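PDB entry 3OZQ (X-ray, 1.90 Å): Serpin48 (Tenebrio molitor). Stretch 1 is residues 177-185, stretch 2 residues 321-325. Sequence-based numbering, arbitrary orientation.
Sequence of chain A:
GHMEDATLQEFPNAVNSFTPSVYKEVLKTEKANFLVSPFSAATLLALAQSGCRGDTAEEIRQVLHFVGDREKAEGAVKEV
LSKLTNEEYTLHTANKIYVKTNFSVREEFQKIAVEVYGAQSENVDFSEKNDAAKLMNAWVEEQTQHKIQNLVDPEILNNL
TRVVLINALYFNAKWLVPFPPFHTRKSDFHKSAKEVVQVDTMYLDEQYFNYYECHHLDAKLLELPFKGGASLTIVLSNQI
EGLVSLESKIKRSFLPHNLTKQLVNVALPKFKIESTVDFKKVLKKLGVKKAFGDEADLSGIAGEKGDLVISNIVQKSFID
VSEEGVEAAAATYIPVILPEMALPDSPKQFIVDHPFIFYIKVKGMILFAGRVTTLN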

# COMPACT_ATOMS: atom_id res chain seq x y z
N VAL A 177 18.13 -7.02 11.72
CA VAL A 177 19.32 -6.40 12.28
C VAL A 177 19.03 -4.93 12.42
O VAL A 177 19.11 -4.17 11.45
N PRO A 178 18.66 -4.51 13.63
CA PRO A 178 18.31 -3.11 13.90
C PRO A 178 19.51 -2.17 13.77
O PRO A 178 20.66 -2.62 13.83
N PHE A 179 19.24 -0.89 13.57
CA PHE A 179 20.27 0.14 13.59
C PHE A 179 20.54 0.56 15.03
O PHE A 179 19.60 0.73 15.81
N PRO A 180 21.83 0.73 15.38
CA PRO A 180 22.25 1.28 16.68
C PRO A 180 22.01 2.78 16.75
O PRO A 180 22.63 3.54 16.02
N PRO A 181 21.10 3.21 17.64
CA PRO A 181 20.67 4.61 17.75
C PRO A 181 21.77 5.57 18.21
O PRO A 181 21.66 6.78 18.02
N PHE A 182 22.81 5.04 18.82
CA PHE A 182 23.93 5.88 19.25
C PHE A 182 24.58 6.50 18.02
O PHE A 182 25.03 7.65 18.05
N HIS A 183 24.60 5.75 16.93
CA HIS A 183 25.28 6.18 15.71
C HIS A 183 24.38 6.99 14.78
O HIS A 183 24.79 7.41 13.70
N THR A 184 23.15 7.23 15.22
CA THR A 184 22.24 8.07 14.46
C THR A 184 22.60 9.55 14.58
O THR A 184 22.73 10.08 15.69
N ARG A 185 22.74 10.22 13.44
CA ARG A 185 23.16 11.61 13.43
C ARG A 185 22.58 12.37 12.24
O ARG A 185 22.11 11.76 11.27
N VAL A 321 9.64 4.99 9.82
CA VAL A 321 10.83 4.15 9.76
C VAL A 321 11.87 4.66 10.73
O VAL A 321 12.28 5.81 10.67
N SER A 322 12.29 3.77 11.63
CA SER A 322 13.22 4.14 12.69
C SER A 322 14.25 3.04 12.93
O SER A 322 14.38 2.10 12.14
N GLU A 323 14.99 3.15 14.03
CA GLU A 323 16.10 2.22 14.29
C GLU A 323 15.67 0.77 14.53
O GLU A 323 16.37 -0.16 14.12
N GLU A 324 14.53 0.55 15.18
CA GLU A 324 14.07 -0.81 15.44
C GLU A 324 13.26 -1.43 14.30
O GLU A 324 13.15 -2.65 14.20
N GLY A 325 12.68 -0.59 13.45
CA GLY A 325 11.94 -1.07 12.30
C GLY A 325 10.91 -0.06 11.86
O GLY A 325 11.20 1.13 11.75

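The contact between residues 177-185 and 321-325 is small, 291 Å² summed over both sides, and Glu-323 dominates it: 125 Å² of this residue is covered by the other stretch. Pro-178 and Phe-179 follow with 44 Å² each. In the backbone register, the CA atoms of Phe-179 and Glu-323 lie 4.7 Å apart and those of Pro-178 and Glu-324 5.1 Å apart.

Glu-323 is held through both its backbone and its side chain. Its carbonyl accepts a hydrogen bond from the amide of Phe-179, with N of Phe-179 3.0 Å from O of Glu-323 and an N-H...O angle of 150°, a sound geometry for a backbone pair. The CA-to-CB bond of Glu-323 points sideways, yet chi1 of -69° (m) and an off-well chi2 of 97° bring the carboxylate nearer to the first stretch. There OG1 of Thr-184 donates a hydrogen bond to OE1 of Glu-323 at 2.9 Å. The donor is well placed for this: the CA-to-CB bond of Thr-184 points toward the second stretch, and chi1 is -66° (m). The second carboxylate oxygen, OE2, is hydrogen-bonded elsewhere in the structure.

OE1 of Glu-323 lies 3.8 Å from CA of Pro-181 and 3.9 Å from CB of Pro-181. This is a modest van der Waals contact, and 20 Å² of Pro-181 is covered by the second stretch. Within the first stretch, N of His-183 bonds to O of Pro-180 at 3.1 Å, while N of Thr-184 makes a weak bond to O of Pro-181 at 3.2 Å.

Phe-179 is buried, and its CA-to-CB bond points toward the second stretch, in the m rotamer with chi1 -59° and chi2 -98°. CB of Phe-179 packs against CG of Glu-323 at 4.0 Å, setting aliphatic carbon against the stem of the glutamate. The carbonyl O of Glu-323 sits at the ring edge, near its plane, whereas O of Ser-322 approaches CD2 of Phe-179 obliquely at 4.3 Å.

The CA-to-CB bond of Pro-178, which has a C-gamma endo pucker, also points toward the second stretch. CB of Pro-178 lies 3.5 Å from O of Glu-323 and 3.7 Å from OE1 of Glu-324. Glu-324 starts with its CA-to-CB bond directed away, but its end comes nearer, through an off-well chi1 of -104° and chi2 of -62° (m).

The CA-to-CB bonds of Val-177 and Pro-180 point away, and neither residue makes contact. Across the interface, therefore, two hydrogen bonds converge on Glu-323, while Pro-178, Phe-179 and Pro-181 add van der Waals contacts.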

# COMPACT_ATOMS: atom_id res chain seq x y z
CB VAL A 177 20.53 -6.58 11.35
CG1 VAL A 177 21.79 -6.06 12.03
CG2 VAL A 177 20.69 -8.04 10.94
CB PRO A 178 17.81 -3.15 15.34
CG PRO A 178 18.44 -4.37 15.94
CD PRO A 178 18.50 -5.36 14.82
CB PHE A 179 19.83 1.38 12.79
CG PHE A 179 19.51 1.09 11.35
CD1 PHE A 179 20.45 1.34 10.36
CD2 PHE A 179 18.27 0.56 10.99
CE1 PHE A 179 20.17 1.07 9.04
CE2 PHE A 179 17.99 0.28 9.67
CZ PHE A 179 18.93 0.54 8.69
CB PRO A 180 23.76 0.99 16.71
CG PRO A 180 24.16 0.90 15.26
CD PRO A 180 22.97 0.33 14.54
CB PRO A 181 19.55 4.55 18.80
CG PRO A 181 19.77 3.26 19.53
CD PRO A 181 20.36 2.32 18.54
CB PHE A 182 24.95 5.06 20.04
CG PHE A 182 24.67 3.58 20.08
CD1 PHE A 182 23.38 3.10 20.28
CD2 PHE A 182 25.70 2.67 19.91
CE1 PHE A 182 23.13 1.74 20.31
CE2 PHE A 182 25.46 1.31 19.95
CZ PHE A 182 24.17 0.84 20.14
CB HIS A 183 25.89 4.98 15.00
CG HIS A 183 26.96 4.30 15.81
ND1 HIS A 183 27.24 2.96 15.69
CD2 HIS A 183 27.80 4.78 16.75
CE1 HIS A 183 28.22 2.64 16.52
NE2 HIS A 183 28.57 3.73 17.18
CB THR A 184 20.79 7.83 14.90
OG1 THR A 184 20.42 6.49 14.55
CG2 THR A 184 19.88 8.82 14.25
CB ARG A 185 24.69 11.70 13.40
CG ARG A 185 25.32 10.88 12.30
CD ARG A 185 26.84 11.09 12.21
NE ARG A 185 27.23 11.35 10.83
CZ ARG A 185 27.76 10.44 10.01
NH1 ARG A 185 28.01 9.21 10.45
NH2 ARG A 185 28.07 10.78 8.77
CB VAL A 321 11.41 4.09 8.34
CG1 VAL A 321 12.75 3.41 8.35
CG2 VAL A 321 10.45 3.35 7.42
CB SER A 322 12.44 4.44 13.97
OG SER A 322 11.82 3.25 14.43
CB GLU A 323 16.98 2.73 15.43
CG GLU A 323 17.77 3.97 15.07
CD GLU A 323 17.11 5.26 15.55
OE1 GLU A 323 17.85 6.24 15.78
OE2 GLU A 323 15.87 5.29 15.69
CB GLU A 324 13.28 -0.90 16.75
CG GLU A 324 14.08 -1.53 17.90
CD GLU A 324 14.50 -2.98 17.63
OE1 GLU A 324 15.51 -3.42 18.23
OE2 GLU A 324 13.83 -3.67 16.83